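Local coordinates for uncharacterized protein (Bacteroides eggerthii, PDB 4FTD) that is of unknown function but joins an immunoglobulin-like domain to a six-bladed beta-propeller and may take part in carbohydrate metabolism, at residues V89-N94 against Y98-M103; P291-A296 against L327-K332; A366-E371 against A433-S438. All blocks are in the same frame, centred on the assembly; numbering follows the deposited sequence.

In the fold
Followed from the N terminus, the chain makes its three contacts in series, none enclosing or crossing another. Interaction 1 comes first and closes the tight turn of a beta hairpin in the N-terminal, immunoglobulin-like part, 50 Å from the centre of the chain. The propeller follows. Interaction 2 closes a loop of 30 residues, tying the end of the blade that finishes with strand 281-291 to the last hairpin of the next blade. Interaction 3 closes a longer loop of 61 residues and joins the blade containing 369-374 to the final one, which strand 120-125 completes. Centres of interactions 2 and 3 lie 23 Å apart; that of interaction 1 is 58 Å or more from both.

Interaction 1 of 3, residues V89-N94 against Y98-M103; sequences VLRIIN and YKDYLM
Arg91 and Asp100 form a two-pronged salt bridge across neighbouring strands of an antiparallel hairpin. Arg91 NE reaches Asp100 OD1 at 2.7 Å, with a nearly straight N-H...O angle of 176°, and Arg91 NH2 reaches Asp100 OD2 at 2.9 Å. Each carboxylate oxygen offers its syn lone pair, and the two flat groups are almost coplanar, only 8° apart. The arginine chain leaves its backbone extended and then bends at chi3 (-60°), which presents the NE side of the guanidinium to the acid. Tyr98 CE2 lies over one guanidinium face, but the planes are too steeply inclined for a stack.

Beneath this pair, the backbones are joined by two reciprocal sets of hydrogen bonds. Leu90 N donates to Tyr101 O (2.8 Å), and Tyr101 N donates back to Leu90 O; Ile92 and Lys99 repeat the exchange at the next hydrogen-bonded pair, two residues along each strand.

Packing then divides by face. On the salt-bridge side, Val89 CG1 rests against Asp100 CG at 3.5 Å, while Val89 CG2 meets Leu102 CD2. On the opposite face, Leu90 CD1 touches the selenium of Met103, a selenomethionine, at 3.9 Å, and Ile92 CD1 comes to the edge of the Tyr101 ring at CE1 (4.1 Å). Ile20, Ile44 and Ile60 continue this core.

The hairpin is thus two-sided: a largely apolar face turned to the immunoglobulin-like core, with Lys99 NZ and Tyr101 OH tied to Glu39 at its margin, and a mixed, more exposed face, where Arg91 and Asp100 sit among Val89, Ile93, Tyr98 and Leu102 and probably neutralise each other.

Interaction 2 of 3, residues P291-A296 against L327-K332; sequences PSKSDA and LGEKYK
Lys293 and Glu329 meet where two consecutive blades of the six-bladed beta-propeller come together, the lysine in the loop that leaves strand 281-291 and the glutamate in the outermost strand region, 329-332, of the next blade. The charged contact is a single salt bridge. Lys293 NZ donates to Glu329 OE2 at 3.2 Å, a rather long bond that uses the syn lone pair of the acid; Glu329 OE1 stays 4.0 Å from Lys293 NZ, so the grip is one-sided. The lysine sets out with CG between its backbone N and carbonyl carbon (chi1 68°) and bends again at chi2 and chi3, while the glutamate stretches out to meet it. Both side chains also touch Trp313. With an alanine here in place of Lys293 the ammonium group is gone, and Glu329 is likely to be left without its mate across the blade boundary and part of that tryptophan uncovered.

Van der Waals contact is slight but close: the methyl Leu327 CD2 approaches the carbonyl oxygen Pro291 O at 3.2 Å, and the leucine makes an apolar contact with Phe271. Further along the second segment the strand is kinked by a classic beta bulge, in which Lys330 and Tyr331 both face Leu322.

Solvent supplies the remaining link between the blades. One water donates to two backbone carbonyls, Pro291 O and Leu327 O, lying 2.9 Å from each oxygen.

Interaction 3 of 3, residues A366-E371 against A433-S438; sequences ASIALE and ASRTQS
Arg435 crosses Ile368 obliquely and touches it from CG to the guanidinium. Its CG leaves the CB anti to the backbone N (chi1 -173°) and lies 4.1 Å from Ile368 CG2. After the bend at chi2 (-98°), Arg435 CD presses on the same methyl at 3.5 Å, the nearest approach of the pair. NE follows, 3.6 Å from Ile368 CG2, and donates to Ala358 O. At the guanidinium Ile368 CD1 joins CG2 over one face, toward the rim, 3.7 Å from Arg435 NH2. That nitrogen is hydrogen-bonded to Ser405 O and Gly359 O, and Arg435 NH1 turns back to Ser438 OG at 2.8 Å, tilted out of the plane. All three guanidinium nitrogens therefore have acceptors although the residue is buried, and the bonds probably fix the group flat against the aliphatic chain.

Nearby, the methyl of Ala433, its CB, meets Leu370 CB at 3.7 Å; its small size is consistent with the 5.6 Å between Leu370 CA and Ala433 CA. No hydrogen bond crosses between 366-371 and 433-438: the contact is side-chain packing, mainly van der Waals, between two adjacent sheets, as where neighbouring blades of a beta-propeller meet.

Interaction 1 of 3, residues V89-N94 against Y98-M103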
loop_
_atom_site.group_PDB
_atom_site.type_symbol
_atom_site.label_atom_id
_atom_site.label_comp_id
_atom_site.label_asym_id
_atom_site.label_seq_id
_atom_site.Cartn_x
_atom_site.Cartn_y
_atom_site.Cartn_z
ATOM N N VAL A 89 12.871 -6.067 -42.889
ATOM C CA VAL A 89 12.309 -5.426 -44.066
ATOM C C VAL A 89 11.366 -6.414 -44.745
ATOM O O VAL A 89 11.722 -7.560 -44.948
ATOM C CB VAL A 89 13.410 -4.940 -45.054
ATOM C CG1 VAL A 89 12.791 -4.521 -46.365
ATOM C CG2 VAL A 89 14.174 -3.753 -44.464
ATOM N N LEU A 90 10.133 -5.988 -45.006
ATOM C CA LEU A 90 9.212 -6.734 -45.847
ATOM C C LEU A 90 9.170 -5.978 -47.161
ATOM O O LEU A 90 8.715 -4.824 -47.205
ATOM C CB LEU A 90 7.806 -6.817 -45.274
ATOM C CG LEU A 90 6.784 -7.578 -46.131
ATOM C CD1 LEU A 90 5.925 -8.472 -45.290
ATOM C CD2 LEU A 90 5.886 -6.621 -46.908
ATOM N N ARG A 91 9.650 -6.626 -48.221
ATOM C CA ARG A 91 9.712 -6.047 -49.549
ATOM C C ARG A 91 8.599 -6.576 -50.480
ATOM O O ARG A 91 8.399 -7.774 -50.587
ATOM C CB ARG A 91 11.099 -6.271 -50.153
ATOM C CG ARG A 91 11.274 -5.831 -51.610
ATOM C CD ARG A 91 12.727 -5.828 -52.054
ATOM N NE ARG A 91 13.507 -4.907 -51.235
ATOM C CZ ARG A 91 14.831 -4.834 -51.196
ATOM N NH1 ARG A 91 15.594 -5.622 -51.947
ATOM N NH2 ARG A 91 15.403 -3.938 -50.393
ATOM N N ILE A 92 7.874 -5.656 -51.117
ATOM C CA ILE A 92 6.906 -6.023 -52.143
ATOM C C ILE A 92 7.452 -5.517 -53.490
ATOM O O ILE A 92 8.071 -4.434 -53.576
ATOM C CB ILE A 92 5.477 -5.621 -51.756
ATOM C CG1 ILE A 92 5.305 -4.129 -51.796
ATOM C CG2 ILE A 92 5.123 -6.171 -50.344
ATOM C CD1 ILE A 92 3.849 -3.763 -51.807
ATOM N N ILE A 93 7.293 -6.330 -54.526
ATOM C CA ILE A 93 7.950 -6.076 -55.807
ATOM C C ILE A 93 6.983 -6.339 -56.913
ATOM O O ILE A 93 6.129 -7.212 -56.798
ATOM C CB ILE A 93 9.119 -7.063 -56.083
ATOM C CG1 ILE A 93 10.140 -7.085 -54.966
ATOM C CG2 ILE A 93 9.883 -6.737 -57.370
ATOM C CD1 ILE A 93 11.199 -8.154 -55.182
ATOM N N ASN A 94 7.152 -5.596 -57.994
ATOM C CA ASN A 94 6.544 -5.953 -59.262
ATOM C C ASN A 94 7.481 -5.776 -60.512
ATOM O O ASN A 94 8.729 -5.734 -60.403
ATOM C CB ASN A 94 5.188 -5.294 -59.352
ATOM C CG ASN A 94 5.273 -3.837 -59.364
ATOM O OD1 ASN A 94 6.051 -3.261 -60.122
ATOM N ND2 ASN A 94 4.475 -3.207 -58.512
ATOM N N TYR A 98 9.455 -1.515 -56.452
ATOM C CA TYR A 98 9.484 -2.239 -55.205
ATOM C C TYR A 98 9.245 -1.237 -54.078
ATOM O O TYR A 98 9.444 -0.047 -54.278
ATOM C CB TYR A 98 10.803 -2.997 -55.024
ATOM C CG TYR A 98 11.981 -2.133 -54.688
ATOM C CD1 TYR A 98 12.720 -1.494 -55.686
ATOM C CD2 TYR A 98 12.350 -1.930 -53.362
ATOM C CE1 TYR A 98 13.810 -0.674 -55.378
ATOM C CE2 TYR A 98 13.429 -1.099 -53.042
ATOM C CZ TYR A 98 14.170 -0.502 -54.047
ATOM O OH TYR A 98 15.231 0.322 -53.702
ATOM N N LYS A 99 8.850 -1.742 -52.920
ATOM C CA LYS A 99 8.581 -0.908 -51.754
ATOM C C LYS A 99 8.949 -1.696 -50.524
ATOM O O LYS A 99 8.572 -2.853 -50.382
ATOM C CB LYS A 99 7.109 -0.487 -51.690
ATOM C CG LYS A 99 6.788 0.479 -50.542
ATOM C CD LYS A 99 5.331 0.925 -50.516
ATOM C CE LYS A 99 5.020 2.002 -51.546
ATOM N NZ LYS A 99 3.549 2.201 -51.677
ATOM N N ASP A 100 9.698 -1.058 -49.631
ATOM C CA ASP A 100 10.134 -1.684 -48.386
ATOM C C ASP A 100 9.334 -1.159 -47.179
ATOM O O ASP A 100 9.186 0.045 -46.981
ATOM C CB ASP A 100 11.614 -1.425 -48.157
ATOM C CG ASP A 100 12.535 -2.269 -49.064
ATOM O OD1 ASP A 100 12.067 -3.207 -49.745
ATOM O OD2 ASP A 100 13.764 -1.997 -49.064
ATOM N N TYR A 101 8.806 -2.093 -46.391
ATOM C CA TYR A 101 8.097 -1.804 -45.148
ATOM C C TYR A 101 8.975 -2.338 -44.022
ATOM O O TYR A 101 9.624 -3.376 -44.179
ATOM C CB TYR A 101 6.739 -2.548 -45.136
ATOM C CG TYR A 101 5.711 -1.989 -46.099
ATOM C CD1 TYR A 101 5.681 -2.390 -47.438
ATOM C CD2 TYR A 101 4.741 -1.093 -45.670
ATOM C CE1 TYR A 101 4.730 -1.897 -48.315
ATOM C CE2 TYR A 101 3.798 -0.590 -46.552
ATOM C CZ TYR A 101 3.799 -1.006 -47.873
ATOM O OH TYR A 101 2.870 -0.523 -48.764
ATOM N N LEU A 102 9.003 -1.626 -42.900
ATOM C CA LEU A 102 9.710 -2.063 -41.698
ATOM C C LEU A 102 8.703 -2.806 -40.823
ATOM O O LEU A 102 7.777 -2.199 -40.258
ATOM C CB LEU A 102 10.323 -0.876 -40.941
ATOM C CG LEU A 102 11.671 -0.452 -41.491
ATOM C CD1 LEU A 102 12.210 0.762 -40.721
ATOM C CD2 LEU A 102 12.613 -1.654 -41.405
HETATM N N MSE A 103 8.893 -4.119 -40.714
HETATM C CA MSE A 103 7.953 -4.980 -40.018
HETATM C C MSE A 103 8.483 -5.393 -38.656
HETATM O O MSE A 103 9.487 -6.083 -38.580
HETATM C CB MSE A 103 7.625 -6.203 -40.870
HETATM C CG MSE A 103 6.612 -7.125 -40.207
HETATM SE SE MSE A 103 5.952 -8.507 -41.420
HETATM C CE MSE A 103 6.153 -10.146 -40.236
#

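Interaction 2 of 3, residues P291-A296 against L327-K332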
loop_
_atom_site.group_PDB
_atom_site.type_symbol
_atom_site.label_atom_id
_atom_site.label_comp_id
_atom_site.label_asym_id
_atom_site.label_seq_id
_atom_site.Cartn_x
_atom_site.Cartn_y
_atom_site.Cartn_z
ATOM N N PRO A 291 14.357 0.633 24.226
ATOM C CA PRO A 291 14.891 1.979 24.030
ATOM C C PRO A 291 14.379 2.649 22.742
ATOM O O PRO A 291 14.236 2.004 21.708
ATOM C CB PRO A 291 16.406 1.725 23.965
ATOM C CG PRO A 291 16.486 0.388 23.295
ATOM C CD PRO A 291 15.376 -0.401 23.941
ATOM N N SER A 292 14.004 3.920 22.841
ATOM C CA SER A 292 13.608 4.720 21.668
ATOM C C SER A 292 14.578 5.893 21.598
ATOM O O SER A 292 15.667 5.812 22.159
ATOM C CB SER A 292 12.187 5.211 21.822
ATOM O OG SER A 292 11.805 5.957 20.694
ATOM N N LYS A 293 14.237 6.977 20.913
ATOM C CA LYS A 293 15.164 8.151 20.912
ATOM C C LYS A 293 14.304 9.363 20.662
ATOM O O LYS A 293 13.257 9.232 20.024
ATOM C CB LYS A 293 16.247 7.987 19.873
ATOM C CG LYS A 293 15.792 8.035 18.422
ATOM C CD LYS A 293 16.554 7.059 17.533
ATOM C CE LYS A 293 17.751 7.602 16.852
ATOM N NZ LYS A 293 18.309 6.518 15.962
ATOM N N SER A 294 14.735 10.519 21.169
ATOM C CA SER A 294 13.906 11.733 21.136
ATOM C C SER A 294 13.455 12.094 19.720
ATOM O O SER A 294 12.352 12.568 19.561
ATOM C CB SER A 294 14.602 12.931 21.797
ATOM O OG SER A 294 15.686 13.264 21.004
ATOM N N ASP A 295 14.271 11.797 18.710
ATOM C CA ASP A 295 13.920 12.070 17.313
ATOM C C ASP A 295 12.711 11.284 16.791
ATOM O O ASP A 295 12.181 11.646 15.755
ATOM C CB ASP A 295 15.074 11.811 16.368
ATOM C CG ASP A 295 16.081 12.981 16.307
ATOM O OD1 ASP A 295 15.720 14.154 16.559
ATOM O OD2 ASP A 295 17.245 12.718 15.985
ATOM N N ALA A 296 12.325 10.198 17.463
ATOM C CA ALA A 296 11.093 9.473 17.119
ATOM C C ALA A 296 9.886 10.366 17.355
ATOM O O ALA A 296 8.930 10.321 16.585
ATOM C CB ALA A 296 10.941 8.192 17.941
ATOM N N LEU A 327 13.713 -3.659 19.042
ATOM C CA LEU A 327 14.038 -2.382 18.442
ATOM C C LEU A 327 15.542 -2.179 18.189
ATOM O O LEU A 327 15.992 -1.047 18.023
ATOM C CB LEU A 327 13.461 -1.237 19.291
ATOM C CG LEU A 327 12.550 -0.303 18.518
ATOM C CD1 LEU A 327 11.247 -1.054 18.261
ATOM C CD2 LEU A 327 12.325 0.959 19.332
ATOM N N GLY A 328 16.316 -3.260 18.144
ATOM C CA GLY A 328 17.726 -3.170 17.760
ATOM C C GLY A 328 17.792 -2.843 16.272
ATOM O O GLY A 328 17.151 -3.528 15.473
ATOM N N GLU A 329 18.566 -1.808 15.907
ATOM C CA GLU A 329 18.601 -1.277 14.540
ATOM C C GLU A 329 19.388 -2.176 13.598
ATOM O O GLU A 329 20.525 -2.450 13.842
ATOM C CB GLU A 329 19.112 0.188 14.524
ATOM C CG GLU A 329 18.146 1.147 15.270
ATOM C CD GLU A 329 18.452 2.641 15.119
ATOM O OE1 GLU A 329 18.757 3.098 13.992
ATOM O OE2 GLU A 329 18.373 3.371 16.133
ATOM N N LYS A 330 18.737 -2.665 12.548
ATOM C CA LYS A 330 19.361 -3.542 11.534
ATOM C C LYS A 330 19.736 -2.721 10.311
ATOM O O LYS A 330 20.784 -2.933 9.763
ATOM C CB LYS A 330 18.427 -4.710 11.128
ATOM C CG LYS A 330 18.729 -6.067 11.763
ATOM C CD LYS A 330 18.773 -6.051 13.297
ATOM C CE LYS A 330 19.289 -7.373 13.867
ATOM N NZ LYS A 330 19.925 -7.210 15.205
ATOM N N TYR A 331 18.862 -1.814 9.851
ATOM C CA TYR A 331 19.178 -0.994 8.675
ATOM C C TYR A 331 18.345 0.283 8.606
ATOM O O TYR A 331 17.151 0.206 8.547
ATOM C CB TYR A 331 19.014 -1.822 7.370
ATOM C CG TYR A 331 19.431 -1.055 6.146
ATOM C CD1 TYR A 331 20.774 -0.969 5.779
ATOM C CD2 TYR A 331 18.498 -0.379 5.372
ATOM C CE1 TYR A 331 21.173 -0.234 4.669
ATOM C CE2 TYR A 331 18.890 0.367 4.254
ATOM C CZ TYR A 331 20.226 0.435 3.918
ATOM O OH TYR A 331 20.596 1.163 2.835
ATOM N N LYS A 332 19.015 1.438 8.539
ATOM C CA LYS A 332 18.366 2.731 8.416
ATOM C C LYS A 332 18.258 3.074 6.942
ATOM O O LYS A 332 19.253 3.174 6.287
ATOM C CB LYS A 332 19.163 3.813 9.155
ATOM C CG LYS A 332 18.420 5.130 9.251
ATOM C CD LYS A 332 19.094 6.150 10.146
ATOM C CE LYS A 332 20.221 6.866 9.448
ATOM N NZ LYS A 332 20.428 8.180 10.106
HETATM O O HOH W 1 16.136 1.380 19.660
#

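Interaction 3 of 3, residues A366-E371 against A433-S438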
loop_
_atom_site.group_PDB
_atom_site.type_symbol
_atom_site.label_atom_id
_atom_site.label_comp_id
_atom_site.label_asym_id
_atom_site.label_seq_id
_atom_site.Cartn_x
_atom_site.Cartn_y
_atom_site.Cartn_z
ATOM N N ALA A 366 6.307 18.588 5.716
ATOM C CA ALA A 366 5.943 17.245 5.276
ATOM C C ALA A 366 4.851 17.333 4.198
ATOM O O ALA A 366 4.017 18.243 4.209
ATOM C CB ALA A 366 5.447 16.391 6.465
ATOM N N SER A 367 4.840 16.385 3.270
ATOM C CA SER A 367 3.771 16.346 2.234
ATOM C C SER A 367 2.322 16.171 2.794
ATOM O O SER A 367 1.329 16.518 2.117
ATOM C CB SER A 367 4.079 15.228 1.213
ATOM O OG SER A 367 4.053 13.947 1.878
ATOM N N ILE A 368 2.203 15.645 4.019
ATOM C CA ILE A 368 0.914 15.279 4.638
ATOM C C ILE A 368 0.104 14.424 3.657
ATOM O O ILE A 368 -0.971 14.834 3.156
ATOM C CB ILE A 368 0.117 16.481 5.217
ATOM C CG1 ILE A 368 1.004 17.330 6.140
ATOM C CG2 ILE A 368 -1.108 15.987 6.031
ATOM C CD1 ILE A 368 0.321 18.601 6.637
ATOM N N ALA A 369 0.611 13.215 3.422
ATOM C CA ALA A 369 0.124 12.393 2.339
ATOM C C ALA A 369 0.264 10.902 2.562
ATOM O O ALA A 369 1.173 10.450 3.220
ATOM C CB ALA A 369 0.869 12.779 1.049
ATOM N N LEU A 370 -0.639 10.140 1.947
ATOM C CA LEU A 370 -0.454 8.702 1.799
ATOM C C LEU A 370 0.653 8.612 0.747
ATOM O O LEU A 370 0.542 9.248 -0.301
ATOM C CB LEU A 370 -1.739 8.041 1.295
ATOM C CG LEU A 370 -1.836 6.540 1.032
ATOM C CD1 LEU A 370 -3.307 6.104 0.966
ATOM C CD2 LEU A 370 -1.113 6.174 -0.233
ATOM N N GLU A 371 1.705 7.833 1.012
ATOM C CA GLU A 371 2.757 7.592 0.023
ATOM C C GLU A 371 3.053 6.109 -0.074
ATOM O O GLU A 371 3.021 5.403 0.925
ATOM C CB GLU A 371 4.013 8.395 0.393
ATOM C CG GLU A 371 3.798 9.878 0.133
ATOM C CD GLU A 371 4.948 10.772 0.522
ATOM O OE1 GLU A 371 5.956 10.288 1.074
ATOM O OE2 GLU A 371 4.825 11.987 0.276
ATOM N N ALA A 433 -5.089 5.787 4.410
ATOM C CA ALA A 433 -4.318 6.657 5.308
ATOM C C ALA A 433 -5.293 7.631 5.986
ATOM O O ALA A 433 -6.322 8.040 5.402
ATOM C CB ALA A 433 -3.230 7.438 4.573
ATOM N N SER A 434 -4.976 7.973 7.224
ATOM C CA SER A 434 -5.698 8.962 8.012
ATOM C C SER A 434 -4.684 9.817 8.735
ATOM O O SER A 434 -3.722 9.291 9.269
ATOM C CB SER A 434 -6.549 8.285 9.094
ATOM O OG SER A 434 -7.378 9.278 9.732
ATOM N N ARG A 435 -4.960 11.102 8.847
ATOM C CA ARG A 435 -4.090 12.018 9.530
ATOM C C ARG A 435 -4.894 13.053 10.296
ATOM O O ARG A 435 -5.855 13.661 9.769
ATOM C CB ARG A 435 -3.125 12.624 8.549
ATOM C CG ARG A 435 -2.059 13.489 9.194
ATOM C CD ARG A 435 -2.419 14.958 9.132
ATOM N NE ARG A 435 -1.378 15.815 9.654
ATOM C CZ ARG A 435 -1.468 17.136 9.747
ATOM N NH1 ARG A 435 -2.575 17.759 9.377
ATOM N NH2 ARG A 435 -0.437 17.841 10.211
ATOM N N THR A 436 -4.502 13.258 11.550
ATOM C CA THR A 436 -5.197 14.184 12.470
ATOM C C THR A 436 -5.315 15.606 11.930
ATOM O O THR A 436 -4.310 16.191 11.537
ATOM C CB THR A 436 -4.525 14.210 13.842
ATOM O OG1 THR A 436 -4.474 12.866 14.333
ATOM C CG2 THR A 436 -5.269 15.132 14.826
ATOM N N GLN A 437 -6.541 16.104 11.890
ATOM C CA GLN A 437 -6.885 17.451 11.365
ATOM C C GLN A 437 -6.764 17.577 9.826
ATOM O O GLN A 437 -6.804 18.694 9.289
ATOM C CB GLN A 437 -6.156 18.603 12.117
ATOM C CG GLN A 437 -6.568 18.691 13.580
ATOM C CD GLN A 437 -5.786 19.726 14.391
ATOM O OE1 GLN A 437 -5.165 19.416 15.416
ATOM N NE2 GLN A 437 -5.778 20.933 13.915
ATOM N N SER A 438 -6.669 16.456 9.121
ATOM C CA SER A 438 -6.723 16.448 7.651
ATOM C C SER A 438 -7.803 15.521 7.124
ATOM O O SER A 438 -8.404 15.810 6.134
ATOM C CB SER A 438 -5.414 16.038 7.042
ATOM O OG SER A 438 -4.387 16.891 7.460
#